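Local coordinates for protein aminofutalosine deaminase (Helicobacter pylori, PDB 7LKK) that deaminates aminofutalosine in the menaquinone pathway, as a metal-dependent hydrolase of the amidohydrolase family with an iron ion in its active site, at residues A[312-315]-A[316-319]; A[349-353]-A[354-358]. All coordinates share one frame; numbering follows the deposited sequence.

Contact 1 of 2, residues A[312-315]-A[316-319]; sequences DLER and VREA
The Arg317 guanidinium and the Glu314 carboxylate, one helical turn apart, stand with their planes 78° to each other. What reaches the guanidinium from Glu314 is not the acid but the methylene CG, which meets NH2 obliquely at 3.9 Å. A bend about the CB-CG bond of Glu314 turns its carboxylate away from the arginine and to the side of Met351; Glu314 OE2 stays 4.6 Å from Arg317 NH2 and well out of the guanidinium plane, so any attraction is probably one of charge alone, with no N-H pointing at the oxygen. The directed partner of Arg317 is Glu355, which forms a salt bridge with NH1.

The carboxylate of Asp312 serves the backbone instead. Asp312 is the N-cap of the short helix 313-318, and its OD1 accepts Arg315 N at 2.9 Å, the amide lying above the carboxylate plane by 41°. Aspartate suits this place because a short acid can turn back on the first turn, and its negative charge probably interacts favourably with the helix dipole.

Glu318 keeps close to the backbone: its CG, beside its own backbone N (chi1 -67°), comes within 3.1 Å of Glu314 O, the carbonyl that also accepts Glu318 N at 2.8 Å. The same i to i+4 pattern joins Val316 N to Asp312 O and Ala319 N to Arg315 O. Val316, compact and branched at CB, sets CG2 3.4 Å from Asp312 O on the buried side.

Around this single helix, Leu313 packs on the loop residues His349 and Met351, whereas Ala319, small enough to lie close to a neighbouring helix, rests on Leu281 and Leu284 of helix 281-291. Arg315 also touches Leu284, and strand 323-325 follows in the chain.

Contact 2 of 2, residues A[349-353]-A[354-358]; sequences HNMPL and LELAK
Leu356 and Leu353, with Met351 beside them, carry most of the buried surface where the loop 349-352 turns into helix 353-364. Leu356 faces back along the chain and divides its two methyl groups between two loop residues: CD2 lies 3.9 Å from His349 CB and also touches the carbonyl oxygen of His349, while CD1 meets Met351 SD at 4.1 Å. A forked apolar side chain suits this place, since each branch covers a different part of the loop.

Met351 is extended as far as its sulfur, with CG anti to the backbone N (chi1 -176°), which brings SD against the first turn of the helix, beside Leu356 and Glu355. There it crosses Glu355 at about a right angle, SD being 3.7 Å from both CD and OE2 of that residue. The flexible thioether thus packs against the carboxylate end of Glu355, whose OE2 is engaged by the salt bridge to Arg317. Pro352 runs alongside Glu355 and points the same way, its CG 4.1 Å from OE1.

Leu353 contributes mainly through its backbone, because its side chain leaves the helix on another side and packs on Leu346 and Leu403 and on Leu305 of the second subunit. Its carbonyl accepts Ala357 N at 2.8 Å, one residue after Leu356 N binds Pro352 O at 2.8 Å. Proline is tolerated at the N-cap because the helix makes no use of that residue's N-H, and its ring restrains the backbone where the helix starts.

Arg304 of the second subunit donates to Met351 O, so the loop also belongs to the dimer interface. Four residues link helix 338-348 to helix 353-364, a connection on the outside of the amidohydrolase TIM-barrel domain, where Leu356 folds back over the linker.

Overall arrangement
From the N terminus, contact 1 (312-319) comes first: it is the short helix 313-318 with its cap, lying between strands 294-298 and 323-325 in the chain. Contact 2 (349-358) follows, after helix 338-348, where the chain turns into helix 353-364. Each is local, so the two are in series and neither nest nor cross. Their centres are about 14 Å apart, yet they touch: Arg317 NH1 and Glu355 OE2 form a salt bridge of 3.1 Å, and Leu313 CD1 also meets Leu356 CD1 at 3.6 Å. Together they tie helix 313-318 to the start of helix 353-364, away from the iron site.

Contact 1 of 2, residues A[312-315]-A[316-319]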
ATOM      1  N   ASP A 312      -9.813  13.509   4.952  1.00 20.04           N
ATOM      2  CA  ASP A 312      -9.550  13.779   6.364  1.00 21.21           C
ATOM      3  C   ASP A 312     -10.596  13.049   7.198  1.00 22.31           C
ATOM      4  O   ASP A 312     -11.743  13.490   7.303  1.00 19.51           O
ATOM      5  CB  ASP A 312      -9.567  15.280   6.632  1.00 24.08           C
ATOM      6  CG  ASP A 312      -8.959  15.640   7.975  1.00 24.87           C
ATOM      7  OD1 ASP A 312      -9.401  15.087   9.003  1.00 27.56           O
ATOM      8  OD2 ASP A 312      -8.034  16.477   8.000  1.00 35.18           O
ATOM      9  N   LEU A 313     -10.198  11.921   7.797  1.00 21.23           N
ATOM     10  CA  LEU A 313     -11.145  11.117   8.564  1.00 25.36           C
ATOM     11  C   LEU A 313     -11.607  11.833   9.826  1.00 23.71           C
ATOM     12  O   LEU A 313     -12.751  11.645  10.258  1.00 23.26           O
ATOM     13  CB  LEU A 313     -10.523   9.766   8.919  1.00 19.74           C
ATOM     14  CG  LEU A 313     -10.288   8.817   7.745  1.00 20.96           C
ATOM     15  CD1 LEU A 313      -9.667   7.522   8.228  1.00 25.26           C
ATOM     16  CD2 LEU A 313     -11.588   8.546   6.999  1.00 22.67           C
ATOM     17  N   GLU A 314     -10.738  12.641  10.435  1.00 19.90           N
ATOM     18  CA  GLU A 314     -11.157  13.434  11.586  1.00 21.97           C
ATOM     19  C   GLU A 314     -12.255  14.414  11.196  1.00 21.80           C
ATOM     20  O   GLU A 314     -13.243  14.573  11.921  1.00 19.71           O
ATOM     21  CB  GLU A 314      -9.961  14.177  12.180  1.00 26.20           C
ATOM     22  CG  GLU A 314      -9.002  13.298  12.971  1.00 23.99           C
ATOM     23  CD  GLU A 314      -8.114  12.447  12.083  1.00 32.35           C
ATOM     24  OE1 GLU A 314      -7.810  12.880  10.951  1.00 30.31           O
ATOM     25  OE2 GLU A 314      -7.712  11.348  12.522  1.00 36.18           O
ATOM     26  N   ARG A 315     -12.099  15.076  10.047  1.00 21.76           N
ATOM     27  CA  ARG A 315     -13.142  15.970   9.555  1.00 19.03           C
ATOM     28  C   ARG A 315     -14.446  15.220   9.321  1.00 19.98           C
ATOM     29  O   ARG A 315     -15.528  15.725   9.643  1.00 23.57           O
ATOM     30  CB  ARG A 315     -12.675  16.650   8.270  1.00 21.95           C
ATOM     31  CG  ARG A 315     -13.522  17.830   7.843  1.00 28.48           C
ATOM     32  CD  ARG A 315     -13.062  18.338   6.493  1.00 22.56           C
ATOM     33  NE  ARG A 315     -12.024  19.352   6.624  1.00 27.87           N
ATOM     34  CZ  ARG A 315     -11.329  19.840   5.602  1.00 29.46           C
ATOM     35  NH1 ARG A 315     -11.558  19.398   4.373  1.00 22.95           N
ATOM     36  NH2 ARG A 315     -10.402  20.764   5.810  1.00 35.69           N
ATOM     37  N   VAL A 316     -14.362  14.018   8.747  1.00 20.50           N
ATOM     38  CA  VAL A 316     -15.559  13.213   8.521  1.00 17.58           C
ATOM     39  C   VAL A 316     -16.246  12.906   9.845  1.00 21.14           C
ATOM     40  O   VAL A 316     -17.477  12.974   9.959  1.00 16.89           O
ATOM     41  CB  VAL A 316     -15.195  11.925   7.758  1.00 21.35           C
ATOM     42  CG1 VAL A 316     -16.356  10.943   7.778  1.00 22.54           C
ATOM     43  CG2 VAL A 316     -14.787  12.255   6.323  1.00 25.37           C
ATOM     44  N   ARG A 317     -15.459  12.568  10.867  1.00 22.63           N
ATOM     45  CA  ARG A 317     -16.018  12.307  12.188  1.00 20.51           C
ATOM     46  C   ARG A 317     -16.631  13.567  12.787  1.00 16.88           C
ATOM     47  O   ARG A 317     -17.714  13.515  13.381  1.00 21.12           O
ATOM     48  CB  ARG A 317     -14.927  11.746  13.100  1.00 18.25           C
ATOM     49  CG  ARG A 317     -15.399  11.312  14.474  1.00 20.56           C
ATOM     50  CD  ARG A 317     -14.335  10.461  15.157  1.00 23.11           C
ATOM     51  NE  ARG A 317     -13.108  11.210  15.409  1.00 22.14           N
ATOM     52  CZ  ARG A 317     -11.920  10.651  15.626  1.00 23.09           C
ATOM     53  NH1 ARG A 317     -11.792   9.331  15.615  1.00 24.95           N
ATOM     54  NH2 ARG A 317     -10.858  11.413  15.851  1.00 23.76           N
ATOM     55  N   GLU A 318     -15.955  14.710  12.633  1.00 20.58           N
ATOM     56  CA  GLU A 318     -16.478  15.967  13.164  1.00 19.60           C
ATOM     57  C   GLU A 318     -17.813  16.340  12.532  1.00 25.53           C
ATOM     58  O   GLU A 318     -18.652  16.974  13.184  1.00 21.64           O
ATOM     59  CB  GLU A 318     -15.452  17.082  12.957  1.00 20.23           C
ATOM     60  CG  GLU A 318     -14.183  16.895  13.777  1.00 21.89           C
ATOM     61  CD  GLU A 318     -12.998  17.651  13.214  1.00 27.42           C
ATOM     62  OE1 GLU A 318     -13.193  18.466  12.286  1.00 24.06           O
ATOM     63  OE2 GLU A 318     -11.866  17.432  13.702  1.00 26.18           O
ATOM     64  N   ALA A 319     -18.031  15.966  11.272  1.00 22.69           N
ATOM     65  CA  ALA A 319     -19.299  16.228  10.602  1.00 17.07           C
ATOM     66  C   ALA A 319     -20.393  15.243  10.989  1.00 25.90           C
ATOM     67  O   ALA A 319     -21.539  15.412  10.553  1.00 23.21           O
ATOM     68  CB  ALA A 319     -19.107  16.206   9.086  1.00 24.00           C
TER

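Contact 2 of 2, residues A[349-353]-A[354-358]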
ATOM      1  N   HIS A 349      -3.722   7.013   6.243  1.00 22.11           N
ATOM      2  CA  HIS A 349      -4.227   7.801   7.359  1.00 26.77           C
ATOM      3  C   HIS A 349      -3.398   7.527   8.604  1.00 20.60           C
ATOM      4  O   HIS A 349      -3.023   6.383   8.868  1.00 24.88           O
ATOM      5  CB  HIS A 349      -5.705   7.494   7.620  1.00 19.51           C
ATOM      6  CG  HIS A 349      -6.568   7.631   6.405  1.00 21.19           C
ATOM      7  ND1 HIS A 349      -7.179   8.816   6.057  1.00 18.50           N
ATOM      8  CD2 HIS A 349      -6.914   6.735   5.451  1.00 16.98           C
ATOM      9  CE1 HIS A 349      -7.871   8.642   4.946  1.00 19.83           C
ATOM     10  NE2 HIS A 349      -7.726   7.389   4.556  1.00 17.52           N
ATOM     11  N   ASN A 350      -3.124   8.583   9.370  1.00 22.80           N
ATOM     12  CA  ASN A 350      -2.227   8.510  10.517  1.00 24.27           C
ATOM     13  C   ASN A 350      -2.957   8.241  11.828  1.00 26.00           C
ATOM     14  O   ASN A 350      -2.349   8.357  12.898  1.00 29.60           O
ATOM     15  CB  ASN A 350      -1.409   9.803  10.624  1.00 25.56           C
ATOM     16  CG  ASN A 350      -2.242  10.993  11.068  1.00 31.90           C
ATOM     17  OD1 ASN A 350      -3.467  10.999  10.939  1.00 31.55           O
ATOM     18  ND2 ASN A 350      -1.572  12.017  11.586  1.00 32.03           N
ATOM     19  N   MET A 351      -4.238   7.889  11.765  1.00 21.96           N
ATOM     20  CA  MET A 351      -4.980   7.476  12.946  1.00 26.70           C
ATOM     21  C   MET A 351      -4.324   6.248  13.583  1.00 24.96           C
ATOM     22  O   MET A 351      -3.707   5.438  12.885  1.00 27.02           O
ATOM     23  CB  MET A 351      -6.425   7.167  12.560  1.00 23.35           C
ATOM     24  CG  MET A 351      -7.345   6.815  13.708  1.00 27.19           C
ATOM     25  SD  MET A 351      -8.996   6.415  13.123  1.00 31.96           S
ATOM     26  CE  MET A 351      -9.498   7.993  12.440  1.00 25.30           C
ATOM     27  N   PRO A 352      -4.407   6.108  14.927  1.00 25.68           N
ATOM     28  CA  PRO A 352      -3.953   4.868  15.576  1.00 26.98           C
ATOM     29  C   PRO A 352      -4.411   3.614  14.847  1.00 24.60           C
ATOM     30  O   PRO A 352      -5.599   3.451  14.550  1.00 22.21           O
ATOM     31  CB  PRO A 352      -4.568   4.972  16.974  1.00 24.68           C
ATOM     32  CG  PRO A 352      -4.539   6.443  17.253  1.00 26.51           C
ATOM     33  CD  PRO A 352      -4.734   7.149  15.920  1.00 26.34           C
ATOM     34  N   LEU A 353      -3.458   2.720  14.570  1.00 18.64           N
ATOM     35  CA  LEU A 353      -3.685   1.652  13.601  1.00 19.16           C
ATOM     36  C   LEU A 353      -4.800   0.709  14.042  1.00 21.69           C
ATOM     37  O   LEU A 353      -5.627   0.293  13.221  1.00 20.13           O
ATOM     38  CB  LEU A 353      -2.384   0.884  13.370  1.00 21.69           C
ATOM     39  CG  LEU A 353      -2.377  -0.177  12.271  1.00 21.27           C
ATOM     40  CD1 LEU A 353      -2.942   0.380  10.973  1.00 20.04           C
ATOM     41  CD2 LEU A 353      -0.962  -0.700  12.064  1.00 18.07           C
ATOM     42  N   LEU A 354      -4.841   0.357  15.329  1.00 19.78           N
ATOM     43  CA  LEU A 354      -5.897  -0.535  15.798  1.00 20.64           C
ATOM     44  C   LEU A 354      -7.268   0.113  15.646  1.00 21.70           C
ATOM     45  O   LEU A 354      -8.239  -0.552  15.265  1.00 24.52           O
ATOM     46  CB  LEU A 354      -5.640  -0.942  17.248  1.00 18.09           C
ATOM     47  CG  LEU A 354      -4.472  -1.915  17.430  1.00 25.16           C
ATOM     48  CD1 LEU A 354      -4.191  -2.170  18.902  1.00 26.06           C
ATOM     49  CD2 LEU A 354      -4.735  -3.220  16.690  1.00 18.53           C
ATOM     50  N   GLU A 355      -7.361   1.415  15.922  1.00 18.71           N
ATOM     51  CA  GLU A 355      -8.619   2.125  15.712  1.00 21.32           C
ATOM     52  C   GLU A 355      -8.962   2.210  14.230  1.00 20.15           C
ATOM     53  O   GLU A 355     -10.126   2.042  13.845  1.00 21.43           O
ATOM     54  CB  GLU A 355      -8.535   3.521  16.326  1.00 23.09           C
ATOM     55  CG  GLU A 355      -9.846   4.288  16.320  1.00 29.46           C
ATOM     56  CD  GLU A 355      -9.674   5.740  16.724  1.00 34.65           C
ATOM     57  OE1 GLU A 355      -8.638   6.071  17.340  1.00 35.58           O
ATOM     58  OE2 GLU A 355     -10.576   6.550  16.422  1.00 28.73           O
ATOM     59  N   LEU A 356      -7.958   2.457  13.384  1.00 23.21           N
ATOM     60  CA  LEU A 356      -8.197   2.575  11.950  1.00 19.21           C
ATOM     61  C   LEU A 356      -8.584   1.237  11.332  1.00 18.86           C
ATOM     62  O   LEU A 356      -9.337   1.204  10.351  1.00 16.39           O
ATOM     63  CB  LEU A 356      -6.951   3.141  11.264  1.00 19.81           C
ATOM     64  CG  LEU A 356      -7.042   3.509   9.783  1.00 17.45           C
ATOM     65  CD1 LEU A 356      -8.098   4.575   9.568  1.00 17.20           C
ATOM     66  CD2 LEU A 356      -5.691   3.980   9.270  1.00 19.58           C
ATOM     67  N   ALA A 357      -8.094   0.129  11.895  1.00 19.25           N
ATOM     68  CA  ALA A 357      -8.441  -1.186  11.366  1.00 17.89           C
ATOM     69  C   ALA A 357      -9.929  -1.471  11.532  1.00 20.40           C
ATOM     70  O   ALA A 357     -10.544  -2.122  10.678  1.00 19.80           O
ATOM     71  CB  ALA A 357      -7.601  -2.266  12.049  1.00 20.52           C
ATOM     72  N   LYS A 358     -10.522  -1.003  12.633  1.00 17.34           N
ATOM     73  CA  LYS A 358     -11.962  -1.163  12.816  1.00 21.40           C
ATOM     74  C   LYS A 358     -12.737  -0.353  11.785  1.00 19.37           C
ATOM     75  O   LYS A 358     -13.731  -0.833  11.228  1.00 21.16           O
ATOM     76  CB  LYS A 358     -12.367  -0.739  14.227  1.00 22.12           C
ATOM     77  CG  LYS A 358     -11.732  -1.545  15.346  1.00 25.83           C
ATOM     78  CD  LYS A 358     -12.140  -0.986  16.703  1.00 30.37           C
ATOM     79  CE  LYS A 358     -11.460  -1.731  17.842  1.00 41.98           C
ATOM     80  NZ  LYS A 358     -11.697  -1.069  19.157  1.00 40.99           N
TER